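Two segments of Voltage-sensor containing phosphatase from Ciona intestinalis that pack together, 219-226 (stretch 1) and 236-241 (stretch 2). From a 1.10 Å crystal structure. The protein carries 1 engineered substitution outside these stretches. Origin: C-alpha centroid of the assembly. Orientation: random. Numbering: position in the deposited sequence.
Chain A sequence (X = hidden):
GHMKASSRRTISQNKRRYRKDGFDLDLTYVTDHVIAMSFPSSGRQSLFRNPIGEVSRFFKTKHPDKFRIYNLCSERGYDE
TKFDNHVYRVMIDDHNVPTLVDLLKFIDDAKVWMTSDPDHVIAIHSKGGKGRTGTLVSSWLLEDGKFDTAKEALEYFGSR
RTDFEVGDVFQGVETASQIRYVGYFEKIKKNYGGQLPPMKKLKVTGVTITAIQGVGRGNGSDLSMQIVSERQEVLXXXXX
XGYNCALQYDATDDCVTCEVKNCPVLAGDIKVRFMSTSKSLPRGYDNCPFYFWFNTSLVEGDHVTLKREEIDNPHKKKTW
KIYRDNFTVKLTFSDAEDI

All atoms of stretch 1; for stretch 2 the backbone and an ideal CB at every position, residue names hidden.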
# COMPACT_ATOMS: atom_id res chain seq x y z
N ASN A 219 14.92 13.51 20.21
CA ASN A 219 14.20 13.52 21.47
C ASN A 219 12.70 13.75 21.29
O ASN A 219 12.00 14.08 22.26
CB ASN A 219 14.79 14.58 22.41
CG ASN A 219 14.72 15.96 21.80
OD1 ASN A 219 14.01 16.19 20.82
ND2 ASN A 219 15.44 16.90 22.38
N GLY A 220 12.21 13.59 20.06
CA GLY A 220 10.79 13.78 19.77
C GLY A 220 10.36 15.22 19.56
O GLY A 220 9.26 15.45 19.09
N SER A 221 11.21 16.21 19.88
CA SER A 221 10.78 17.59 19.90
C SER A 221 10.44 18.13 18.52
O SER A 221 9.70 19.11 18.42
CB SER A 221 11.83 18.49 20.57
OG SER A 221 13.04 18.53 19.81
N ASP A 222 10.99 17.54 17.46
CA ASP A 222 10.70 17.99 16.10
C ASP A 222 9.43 17.35 15.52
O ASP A 222 9.00 17.75 14.45
CB ASP A 222 11.88 17.68 15.16
CG ASP A 222 12.32 16.22 15.24
OD1 ASP A 222 12.79 15.81 16.32
OD2 ASP A 222 12.17 15.48 14.24
N LEU A 223 8.86 16.34 16.19
CA LEU A 223 7.87 15.49 15.57
C LEU A 223 6.43 15.94 15.79
O LEU A 223 6.07 16.49 16.84
CB LEU A 223 8.02 14.04 16.07
CG LEU A 223 9.34 13.34 15.70
CD1 LEU A 223 9.39 11.96 16.35
CD2 LEU A 223 9.53 13.24 14.19
N SER A 224 5.61 15.60 14.81
CA SER A 224 4.16 15.69 14.93
C SER A 224 3.58 14.44 14.30
O SER A 224 4.23 13.76 13.50
CB SER A 224 3.62 16.97 14.30
OG SER A 224 4.08 17.10 12.98
N MET A 225 2.33 14.14 14.65
CA MET A 225 1.66 12.93 14.18
C MET A 225 0.27 13.30 13.71
O MET A 225 -0.48 13.93 14.45
CB MET A 225 1.58 11.89 15.29
CG MET A 225 0.96 10.57 14.85
SD MET A 225 0.78 9.38 16.19
CE MET A 225 -0.59 10.11 17.08
N GLN A 226 -0.07 12.90 12.49
CA GLN A 226 -1.38 13.13 11.91
C GLN A 226 -2.07 11.80 11.72
O GLN A 226 -1.49 10.85 11.17
CB GLN A 226 -1.21 13.81 10.56
CG GLN A 226 -2.52 14.21 9.90
CD GLN A 226 -2.31 14.66 8.49
OE1 GLN A 226 -1.71 13.95 7.68
NE2 GLN A 226 -2.83 15.85 8.15
N UNK A 236 -4.42 15.82 14.86
CA UNK A 236 -3.05 16.26 14.71
C UNK A 236 -2.48 16.47 16.11
O UNK A 236 -3.09 17.16 16.95
CB UNK A 236 -2.96 17.53 13.87
N UNK A 237 -1.31 15.88 16.35
CA UNK A 237 -0.58 16.03 17.62
C UNK A 237 0.78 16.65 17.33
O UNK A 237 1.48 16.19 16.44
CB UNK A 237 -0.42 14.69 18.33
N UNK A 238 1.15 17.67 18.08
CA UNK A 238 2.46 18.32 17.92
C UNK A 238 3.19 18.13 19.24
O UNK A 238 2.76 18.63 20.28
CB UNK A 238 2.33 19.80 17.55
N UNK A 239 4.26 17.34 19.20
CA UNK A 239 4.80 16.77 20.44
C UNK A 239 5.43 17.81 21.38
O UNK A 239 5.14 17.80 22.57
CB UNK A 239 5.85 15.71 20.09
N UNK A 240 6.31 18.67 20.86
CA UNK A 240 7.03 19.60 21.75
C UNK A 240 6.06 20.50 22.50
O UNK A 240 6.26 20.81 23.68
CB UNK A 240 8.02 20.45 20.95
N UNK A 241 5.02 20.93 21.80
CA UNK A 241 4.11 21.95 22.31
C UNK A 241 2.97 21.37 23.15
O UNK A 241 2.25 22.13 23.82
CB UNK A 241 3.53 22.75 21.14

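Stretch 2 runs antiparallel to the strand of stretch 1, and positions 236 to 238 pair with Gln 226, Met 225 and Ser 224 in turn, so their side chains alternate between the two faces of the sheet.

Position 236 has extended backbone angles (-130/130) and sends its CB to the face that carries Ser 224 and Gln 226. Its ideal CB is 5.1 Å from Gln 226 CA, and Gln 226 offers the methylenes CB and CG before its amide, so a leucine, isoleucine, valine or long polar chain would suit. The residue is Leu 236. With chi1 t and chi2 p, its end comes nearer to stretch 1 than the CB direction suggests, and CD1 lies 4.1 Å from Gln 226 CB.

Position 237 forms the hydrogen-bonded pair with Met 225: its N donates to Met 225 O at 2.8 Å, and its O accepts from Met 225 N at 2.9 Å. The CB shares a face with the Met 225 side chain, which turns at chi3 (p) and suits a small or medium apolar partner; alanine, cysteine or valine would all be reasonable. Cys 237 is found here, its SG 4.1 Å from Met 225 CE.

At position 238 the CB returns to the face of Ser 224, with the ideal CB 4.5 Å from Ser 224 CB. The small serine provides neither a charge nor a deep pocket, so many residues fit, including threonine and long polar chains. Lys 238 passes its CG 4.3 Å from Ser 224 CB, and its extended chain ends with NZ 6.9 Å from Ser 224 CB.

Position 239 leaves the extended conformation (-69/-49), yet its N still donates to Leu 223 O at 3.1 Å. The CB points toward stretch 1, where the turn and the side chains of Leu 223 and Met 225 leave room for a large apolar group, aromatic or aliphatic. Phe 239 uses that space: CD2 is 3.7 Å from Leu 223 CB, CE1 is 3.9 Å from Met 225 CB, and one ring face covers Leu 223 C.

Position 240 also points toward stretch 1. Its ideal CB is 3.3 Å from Ser 221 O, which closes one of three staggered directions to a gamma atom; larger residues could use the other two, and alanine needs no rotamer. Ala 240 places a single methyl there. Its N donates to a water at 2.9 Å, and that water lies 2.7 Å from Ser 221 O and 2.8 Å from Leu 223 O, linking the two backbones.

Position 241 points sideways with nothing of stretch 1 near its CB, so polar residues suit it; Glu 241 makes no direct contact.

Stretch 2, residues 236-241: LCKFAE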
# COMPACT_ATOMS: atom_id res chain seq x y z
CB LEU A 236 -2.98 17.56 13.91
CG LEU A 236 -1.58 18.10 13.65
CD1 LEU A 236 -0.69 17.12 12.86
CD2 LEU A 236 -1.69 19.44 12.91
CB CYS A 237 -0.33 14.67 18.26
SG CYS A 237 -1.84 13.70 18.59
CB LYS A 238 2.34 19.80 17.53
CG LYS A 238 1.41 20.03 16.34
CD LYS A 238 1.34 21.48 15.96
CE LYS A 238 0.35 21.68 14.84
NZ LYS A 238 0.34 23.07 14.33
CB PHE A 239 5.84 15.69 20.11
CG PHE A 239 5.29 14.43 19.46
CD1 PHE A 239 3.93 14.25 19.12
CD2 PHE A 239 6.19 13.40 19.18
CE1 PHE A 239 3.50 13.06 18.52
CE2 PHE A 239 5.77 12.24 18.57
CZ PHE A 239 4.43 12.06 18.24
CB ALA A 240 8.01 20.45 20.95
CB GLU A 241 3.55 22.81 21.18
CG GLU A 241 4.63 23.48 20.32
CD GLU A 241 5.15 22.59 19.16
OE1 GLU A 241 4.91 21.34 19.07
OE2 GLU A 241 5.85 23.18 18.30
O HOH W 1 7.01 18.78 18.05
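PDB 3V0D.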